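Side-chain contact in putative cell adhesion protein (Bacteroides thetaiotaomicron, PDB 4DGU), which probably serves in cell adhesion as a fimbrillin-like pilus protein of a gut bacterium and binds zinc ions: residues T27-S30 against N31-F34. Sequence-based numbering, arbitrary orientation.
Sequences TRTS and NDLF
Asp32 OD2 is gripped by two N-H groups, accepting from Thr29 N at 3.2 Å and from Arg28 NH1 at 3.1 Å. This local contact is the entry to the short helix 30-33, which follows strand 13-20 in the fimbrillin-like fold: the chain turns through Ser30 and Asn31, and the Asp32 side chain reaches back to the backbone N-H of Thr29. In the reverse sense, Asp32 N donates to Thr29 O at 3.1 Å, so backbone and side chain of Asp32 both hold Thr29. The two donors reach OD2 from opposite faces of the carboxylate, well out of its plane. Arg28 CG lies anti to the backbone N (chi1 168°), and bends at chi2 and chi3 bring NH1 to Asp32. The salt bridge lies close to the guanidinium plane, and the carboxylate and guanidinium planes are 86° apart. Leu33 CD2 covers one guanidinium face near its rim, 4.2 Å from Arg28 NE. Replacing Asp32 by alanine is likely to leave Thr29 N and Arg28 NH1 without their shared acceptor, and Arg28 NH2 of the second subunit without the carboxylate it meets. The pair also works across the subunit interface: Arg28 NH2 bridges to Asp32 of that second subunit, Asp32 OD1 receives its Arg28, and Arg28 NE donates to its Pro25 O. Asn31 OD1 meets Tyr246 OH of a third subunit while ND2 donates to Phe125 O, and Arg127 NH1 binds both Ser30 OG and Phe34 O. Ser30 O takes a weak bond from Leu33 N and a stronger one from Phe34 N at 2.8 Å, the latter in the carbonyl plane, while Phe34 CB lies 3.4 Å from Ser30 O.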
ATOM      1  N   THR A  27       6.415  10.643   8.782  1.00 41.00           N
ATOM      2  CA  THR A  27       7.043  10.235   7.520  1.00 40.97           C
ATOM      3  C   THR A  27       8.580  10.423   7.455  1.00 42.27           C
ATOM      4  O   THR A  27       9.144  11.441   7.837  1.00 43.02           O
ATOM      5  CB  THR A  27       6.359  10.876   6.288  1.00 45.74           C
ATOM      6  OG1 THR A  27       6.977  12.098   5.965  1.00 54.19           O
ATOM      7  CG2 THR A  27       4.886  11.077   6.471  1.00 37.00           C
ATOM      8  N   ARG A  28       9.220   9.391   6.950  1.00 37.87           N
ATOM      9  CA  ARG A  28      10.635   9.355   6.661  1.00 37.92           C
ATOM     10  C   ARG A  28      10.900  10.210   5.404  1.00 41.94           C
ATOM     11  O   ARG A  28      10.182  10.090   4.416  1.00 41.44           O
ATOM     12  CB  ARG A  28      11.059   7.890   6.433  1.00 37.40           C
ATOM     13  CG  ARG A  28      12.458   7.667   5.843  1.00 37.93           C
ATOM     14  CD  ARG A  28      13.553   7.932   6.845  1.00 38.29           C
ATOM     15  NE  ARG A  28      13.706   6.810   7.764  1.00 46.61           N
ATOM     16  CZ  ARG A  28      13.804   6.927   9.082  1.00 56.58           C
ATOM     17  NH1 ARG A  28      13.728   8.119   9.656  1.00 44.40           N
ATOM     18  NH2 ARG A  28      13.945   5.848   9.841  1.00 43.95           N
ATOM     19  N   THR A  29      11.872  11.112   5.488  1.00 38.32           N
ATOM     20  CA  THR A  29      12.391  11.923   4.391  1.00 38.50           C
ATOM     21  C   THR A  29      13.839  11.551   4.281  1.00 42.08           C
ATOM     22  O   THR A  29      14.408  11.049   5.270  1.00 42.56           O
ATOM     23  CB  THR A  29      12.208  13.453   4.607  1.00 45.12           C
ATOM     24  OG1 THR A  29      12.952  13.876   5.747  1.00 43.04           O
ATOM     25  CG2 THR A  29      10.779  13.860   4.733  1.00 42.72           C
ATOM     26  N   SER A  30      14.459  11.807   3.118  1.00 36.98           N
ATOM     27  CA  SER A  30      15.886  11.530   2.922  1.00 37.54           C
ATOM     28  C   SER A  30      16.751  12.389   3.871  1.00 41.75           C
ATOM     29  O   SER A  30      17.906  12.041   4.128  1.00 42.48           O
ATOM     30  CB  SER A  30      16.294  11.764   1.469  1.00 40.53           C
ATOM     31  OG  SER A  30      16.307  13.152   1.169  1.00 47.01           O
ATOM     32  N   ASN A  31      16.184  13.515   4.366  1.00 38.50           N
ATOM     33  CA  ASN A  31      16.821  14.438   5.310  1.00 38.97           C
ATOM     34  C   ASN A  31      17.172  13.719   6.610  1.00 43.22           C
ATOM     35  O   ASN A  31      18.183  14.043   7.223  1.00 43.46           O
ATOM     36  CB  ASN A  31      15.890  15.637   5.616  1.00 41.24           C
ATOM     37  CG  ASN A  31      15.566  16.520   4.441  1.00 52.88           C
ATOM     38  OD1 ASN A  31      14.713  16.215   3.602  1.00 44.66           O
ATOM     39  ND2 ASN A  31      16.201  17.665   4.378  1.00 43.74           N
ATOM     40  N   ASP A  32      16.335  12.739   7.031  1.00 39.98           N
ATOM     41  CA  ASP A  32      16.526  11.959   8.246  1.00 40.39           C
ATOM     42  C   ASP A  32      17.840  11.193   8.223  1.00 47.47           C
ATOM     43  O   ASP A  32      18.527  11.117   9.249  1.00 50.31           O
ATOM     44  CB  ASP A  32      15.359  10.963   8.436  1.00 41.22           C
ATOM     45  CG  ASP A  32      14.006  11.579   8.691  1.00 44.30           C
ATOM     46  OD1 ASP A  32      13.961  12.731   9.158  1.00 49.23           O
ATOM     47  OD2 ASP A  32      12.994  10.878   8.500  1.00 41.16           O
ATOM     48  N   LEU A  33      18.143  10.578   7.058  1.00 42.27           N
ATOM     49  CA  LEU A  33      19.305   9.734   6.817  1.00 41.92           C
ATOM     50  C   LEU A  33      20.475  10.572   6.432  1.00 45.34           C
ATOM     51  O   LEU A  33      21.600  10.277   6.848  1.00 44.77           O
ATOM     52  CB  LEU A  33      19.008   8.714   5.687  1.00 41.50           C
ATOM     53  CG  LEU A  33      17.749   7.842   5.840  1.00 46.56           C
ATOM     54  CD1 LEU A  33      17.403   7.134   4.550  1.00 45.60           C
ATOM     55  CD2 LEU A  33      17.838   6.887   7.061  1.00 47.70           C
ATOM     56  N   PHE A  34      20.209  11.589   5.573  1.00 41.20           N
ATOM     57  CA  PHE A  34      21.178  12.510   5.016  1.00 41.83           C
ATOM     58  C   PHE A  34      20.807  13.961   5.353  1.00 48.00           C
ATOM     59  O   PHE A  34      20.227  14.662   4.513  1.00 49.61           O
ATOM     60  CB  PHE A  34      21.272  12.299   3.510  1.00 42.96           C
ATOM     61  CG  PHE A  34      21.659  10.893   3.134  1.00 44.84           C
ATOM     62  CD1 PHE A  34      22.962  10.444   3.310  1.00 48.95           C
ATOM     63  CD2 PHE A  34      20.724  10.022   2.577  1.00 45.93           C
ATOM     64  CE1 PHE A  34      23.322   9.144   2.938  1.00 50.96           C
ATOM     65  CE2 PHE A  34      21.084   8.722   2.205  1.00 49.15           C
ATOM     66  CZ  PHE A  34      22.382   8.291   2.385  1.00 49.10           C
TER